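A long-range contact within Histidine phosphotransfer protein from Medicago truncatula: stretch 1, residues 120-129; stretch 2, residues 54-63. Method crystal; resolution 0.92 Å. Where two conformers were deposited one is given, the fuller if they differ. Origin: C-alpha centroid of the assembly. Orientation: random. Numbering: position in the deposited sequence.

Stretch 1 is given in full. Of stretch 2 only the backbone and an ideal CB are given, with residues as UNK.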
# COMPACT_ATOMS: atom_id res chain seq x y z
N LEU A 120 4.78 -6.69 -7.71
CA LEU A 120 4.57 -6.27 -6.33
C LEU A 120 5.35 -5.02 -5.99
O LEU A 120 4.85 -4.05 -5.38
CB LEU A 120 4.93 -7.43 -5.40
CG LEU A 120 4.77 -7.16 -3.92
CD1 LEU A 120 3.34 -6.76 -3.59
CD2 LEU A 120 5.18 -8.38 -3.11
N GLN A 121 6.63 -5.00 -6.38
CA GLN A 121 7.44 -3.83 -6.13
C GLN A 121 6.88 -2.60 -6.83
O GLN A 121 6.84 -1.51 -6.25
CB GLN A 121 8.83 -4.21 -6.65
CG GLN A 121 9.89 -4.75 -5.84
CD GLN A 121 11.04 -5.49 -6.50
OE1 GLN A 121 11.75 -6.25 -5.85
NE2 GLN A 121 11.21 -5.30 -7.80
N GLN A 122 6.44 -2.79 -8.08
CA GLN A 122 5.85 -1.70 -8.90
C GLN A 122 4.59 -1.14 -8.19
O GLN A 122 4.42 0.06 -8.06
CB GLN A 122 5.46 -2.16 -10.30
CG GLN A 122 4.80 -1.12 -11.23
CD GLN A 122 5.07 -1.23 -12.72
OE1 GLN A 122 5.04 -0.14 -13.28
NE2 GLN A 122 5.27 -2.47 -13.12
N GLU A 123 3.73 -2.04 -7.84
CA GLU A 123 2.47 -1.66 -7.21
C GLU A 123 2.69 -1.00 -5.87
O GLU A 123 2.00 -0.02 -5.52
CB GLU A 123 1.54 -2.84 -7.13
CG GLU A 123 0.99 -3.24 -8.48
CD GLU A 123 0.08 -2.24 -9.11
OE1 GLU A 123 -0.58 -1.48 -8.38
OE2 GLU A 123 0.04 -2.14 -10.36
N TYR A 124 3.65 -1.48 -5.09
CA TYR A 124 3.95 -0.88 -3.80
C TYR A 124 4.44 0.54 -4.00
O TYR A 124 4.00 1.47 -3.31
CB TYR A 124 4.97 -1.73 -3.03
CG TYR A 124 5.35 -1.04 -1.76
CD1 TYR A 124 4.49 -1.02 -0.67
CD2 TYR A 124 6.53 -0.37 -1.68
CE1 TYR A 124 4.82 -0.31 0.49
CE2 TYR A 124 6.84 0.39 -0.54
CZ TYR A 124 5.99 0.39 0.55
OH TYR A 124 6.25 1.09 1.71
N SER A 125 5.36 0.75 -4.93
CA SER A 125 5.87 2.08 -5.16
C SER A 125 4.78 3.03 -5.65
O SER A 125 4.73 4.19 -5.18
CB SER A 125 7.04 2.01 -6.15
OG SER A 125 7.48 3.31 -6.46
N LEU A 126 3.92 2.57 -6.53
CA LEU A 126 2.81 3.42 -7.01
C LEU A 126 1.94 3.82 -5.86
O LEU A 126 1.50 4.98 -5.73
CB LEU A 126 1.99 2.68 -8.08
CG LEU A 126 2.65 2.52 -9.43
CD1 LEU A 126 1.92 1.52 -10.26
CD2 LEU A 126 2.68 3.93 -10.13
N LEU A 127 1.61 2.84 -5.00
CA LEU A 127 0.74 3.13 -3.86
C LEU A 127 1.40 4.15 -2.94
O LEU A 127 0.78 5.13 -2.51
CB LEU A 127 0.45 1.85 -3.12
CG LEU A 127 -0.32 2.06 -1.82
CD1 LEU A 127 -1.75 2.52 -2.08
CD2 LEU A 127 -0.24 0.87 -1.00
N LYS A 128 2.66 3.88 -2.56
CA LYS A 128 3.33 4.74 -1.58
C LYS A 128 3.44 6.15 -2.12
O LYS A 128 3.18 7.13 -1.41
CB LYS A 128 4.70 4.16 -1.24
CG LYS A 128 5.43 5.00 -0.23
CD LYS A 128 6.70 4.41 0.26
CE LYS A 128 7.35 5.15 1.38
NZ LYS A 128 8.73 4.72 1.64
N ASN A 129 3.86 6.31 -3.39
CA ASN A 129 4.01 7.67 -3.95
C ASN A 129 2.65 8.39 -4.01
O ASN A 129 2.59 9.60 -3.68
CB ASN A 129 4.65 7.61 -5.27
CG ASN A 129 6.15 7.27 -5.11
OD1 ASN A 129 6.78 7.43 -4.06
ND2 ASN A 129 6.65 6.79 -6.18
N UNK A 54 6.37 -3.31 5.01
CA UNK A 54 6.35 -3.75 3.64
C UNK A 54 7.72 -3.67 3.01
O UNK A 54 8.10 -4.56 2.25
CB UNK A 54 5.35 -2.92 2.83
N UNK A 55 8.45 -2.60 3.28
CA UNK A 55 9.76 -2.44 2.61
C UNK A 55 10.71 -3.51 3.11
O UNK A 55 11.49 -4.07 2.32
CB UNK A 55 10.35 -1.05 2.86
N UNK A 56 10.68 -3.82 4.38
CA UNK A 56 11.48 -4.93 4.91
C UNK A 56 11.09 -6.21 4.27
O UNK A 56 11.99 -7.06 3.87
CB UNK A 56 11.33 -5.05 6.43
N UNK A 57 9.80 -6.52 4.15
CA UNK A 57 9.33 -7.73 3.59
C UNK A 57 9.73 -7.89 2.14
O UNK A 57 10.19 -8.94 1.68
CB UNK A 57 7.81 -7.81 3.74
N UNK A 58 9.53 -6.82 1.34
CA UNK A 58 9.91 -6.86 -0.06
C UNK A 58 11.40 -7.11 -0.19
O UNK A 58 11.82 -7.87 -1.13
CB UNK A 58 9.52 -5.56 -0.77
N UNK A 59 12.22 -6.49 0.64
CA UNK A 59 13.69 -6.74 0.57
C UNK A 59 13.96 -8.21 0.89
O UNK A 59 14.79 -8.87 0.23
CB UNK A 59 14.46 -5.84 1.54
N UNK A 60 13.24 -8.78 1.89
CA UNK A 60 13.42 -10.19 2.19
C UNK A 60 13.04 -11.07 1.08
O UNK A 60 13.71 -12.09 0.79
CB UNK A 60 12.62 -10.59 3.43
N UNK A 61 11.96 -10.76 0.36
CA UNK A 61 11.54 -11.55 -0.75
C UNK A 61 12.56 -11.49 -1.90
O UNK A 61 12.87 -12.51 -2.55
CB UNK A 61 10.16 -11.08 -1.22
N UNK A 62 13.07 -10.31 -2.18
CA UNK A 62 14.08 -10.14 -3.22
C UNK A 62 15.28 -11.01 -2.94
O UNK A 62 15.80 -11.73 -3.81
CB UNK A 62 14.51 -8.67 -3.33
N UNK A 63 15.79 -10.95 -1.71
CA UNK A 63 16.93 -11.75 -1.35
C UNK A 63 16.63 -13.22 -1.43
O UNK A 63 17.45 -14.02 -1.92
CB UNK A 63 17.41 -11.39 0.06

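Two helical segments of one chain run nearly antiparallel, at 162°, with their axes 11.4 Å apart at closest approach. All ten positions of stretch 2 have helical backbone angles, so proline and glycine are unlikely and most other residues are possible. What stretch 1 offers must narrow the choice.

Position 54 points toward stretch 1. Its ideal CB already lies 3.5 Å from CE1 of Tyr 124, so little room remains in that direction. Alanine, serine or another small side chain would suit. The residue is Ser 54. Its CB packs against the ring at an oblique angle, with 3.5 Å between Ser 54 CB and Tyr 124 CE1. Its OG is hydrogen-bonded elsewhere in the structure.

Position 55 points sideways, with its ideal CB 4.8 Å from OH of Tyr 124. The extended Lys 128, all t, brings a charged NZ to the same region. A phenol hydroxyl and an ammonium group call for an acceptor, preferably an acid. Glutamate has more reach than aspartate, and glutamine is a weaker candidate. The residue is Glu 55. With chi1 m and chi2 t, its end comes nearer to stretch 1 than the CA-to-CB direction suggests. OE2 accepts two hydrogen bonds: one from Tyr 124 OH to Glu 55 OE2 at 2.7 Å, and one from Lys 128 NZ to Glu 55 OE2 at 2.6 Å. The second is part of a salt bridge. OE2 sits at the edge of the tyrosine ring, near its plane, as expected for a partner of the hydroxyl.

Position 56 is out of reach, and stretch 1 sets no preference. It is Lys 56.

Position 57 points sideways with nothing of stretch 1 within 5.5 Å of its ideal CB. Many residues would fit. It is Leu 57, which makes no contact here.

Position 58 points toward stretch 1. Leu 120, the Tyr 124 ring and the CA of Gln 121 offer an apolar surface, and the ideal CB is 5.2 Å from Gln 121 CG. Leucine, isoleucine or methionine would suit. The residue is Leu 58, chi1 m and chi2 t, with the largest covered area of either stretch. Leu 58 CD1 lies 3.8 Å from Tyr 124 CG, and Leu 58 CD2 lies 3.3 Å from Leu 120 CD2, a tight contact.

Position 59 points away and 60 is out of reach, so polar residues are as acceptable as any. They are Asn 59 and Asn 60.

Position 61 points toward stretch 1, but its ideal CB has no neighbour there within 5.5 Å. A long apolar side chain could reach Leu 120; a short one could not. The residue is Met 61, with Met 61 SD 4.0 Å from Leu 120 CD2.

Position 62 points sideways, its ideal CB 4.5 Å from OE1 of Gln 121. A small or polar residue would fit. Ser 62 makes only a loose contact.

Position 63 is out of reach and unrestricted by stretch 1. It is Arg 63.

Stretch 2 (54-63) SEKLLNNMSR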
# COMPACT_ATOMS: atom_id res chain seq x y z
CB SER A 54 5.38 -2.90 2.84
OG SER A 54 4.03 -3.03 3.23
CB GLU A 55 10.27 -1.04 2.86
CG GLU A 55 9.44 -0.05 2.01
CD GLU A 55 9.60 1.38 2.38
OE1 GLU A 55 10.62 1.74 2.94
OE2 GLU A 55 8.65 2.16 2.09
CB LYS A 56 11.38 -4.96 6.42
CG LYS A 56 12.21 -3.93 7.15
CD LYS A 56 13.09 -4.58 8.24
CE LYS A 56 13.81 -3.52 9.01
NZ LYS A 56 15.08 -3.08 8.31
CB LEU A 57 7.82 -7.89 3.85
CG LEU A 57 7.19 -9.15 3.40
CD1 LEU A 57 5.92 -9.38 4.19
CD2 LEU A 57 6.84 -9.13 1.93
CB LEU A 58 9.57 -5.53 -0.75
CG LEU A 58 8.08 -5.32 -0.96
CD1 LEU A 58 7.69 -4.06 -1.69
CD2 LEU A 58 7.56 -6.37 -1.89
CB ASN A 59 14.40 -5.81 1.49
CG ASN A 59 14.46 -4.39 1.05
OD1 ASN A 59 14.70 -3.50 1.96
ND2 ASN A 59 14.23 -4.23 -0.29
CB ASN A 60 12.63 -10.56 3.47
CG ASN A 60 13.28 -10.02 4.72
OD1 ASN A 60 14.48 -9.95 4.75
ND2 ASN A 60 12.67 -9.73 5.81
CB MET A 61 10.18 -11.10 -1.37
CG MET A 61 9.03 -11.46 -0.47
SD MET A 61 7.43 -10.91 -1.02
CE MET A 61 7.01 -12.38 -1.97
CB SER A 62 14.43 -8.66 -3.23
OG SER A 62 15.31 -8.46 -4.35
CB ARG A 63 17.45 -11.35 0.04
CG ARG A 63 17.97 -9.95 0.15
CD ARG A 63 19.15 -9.64 -0.71
NE ARG A 63 18.84 -9.31 -2.07
CZ ARG A 63 18.09 -8.31 -2.51
NH1 ARG A 63 17.78 -8.21 -3.79
NH2 ARG A 63 17.62 -7.41 -1.65
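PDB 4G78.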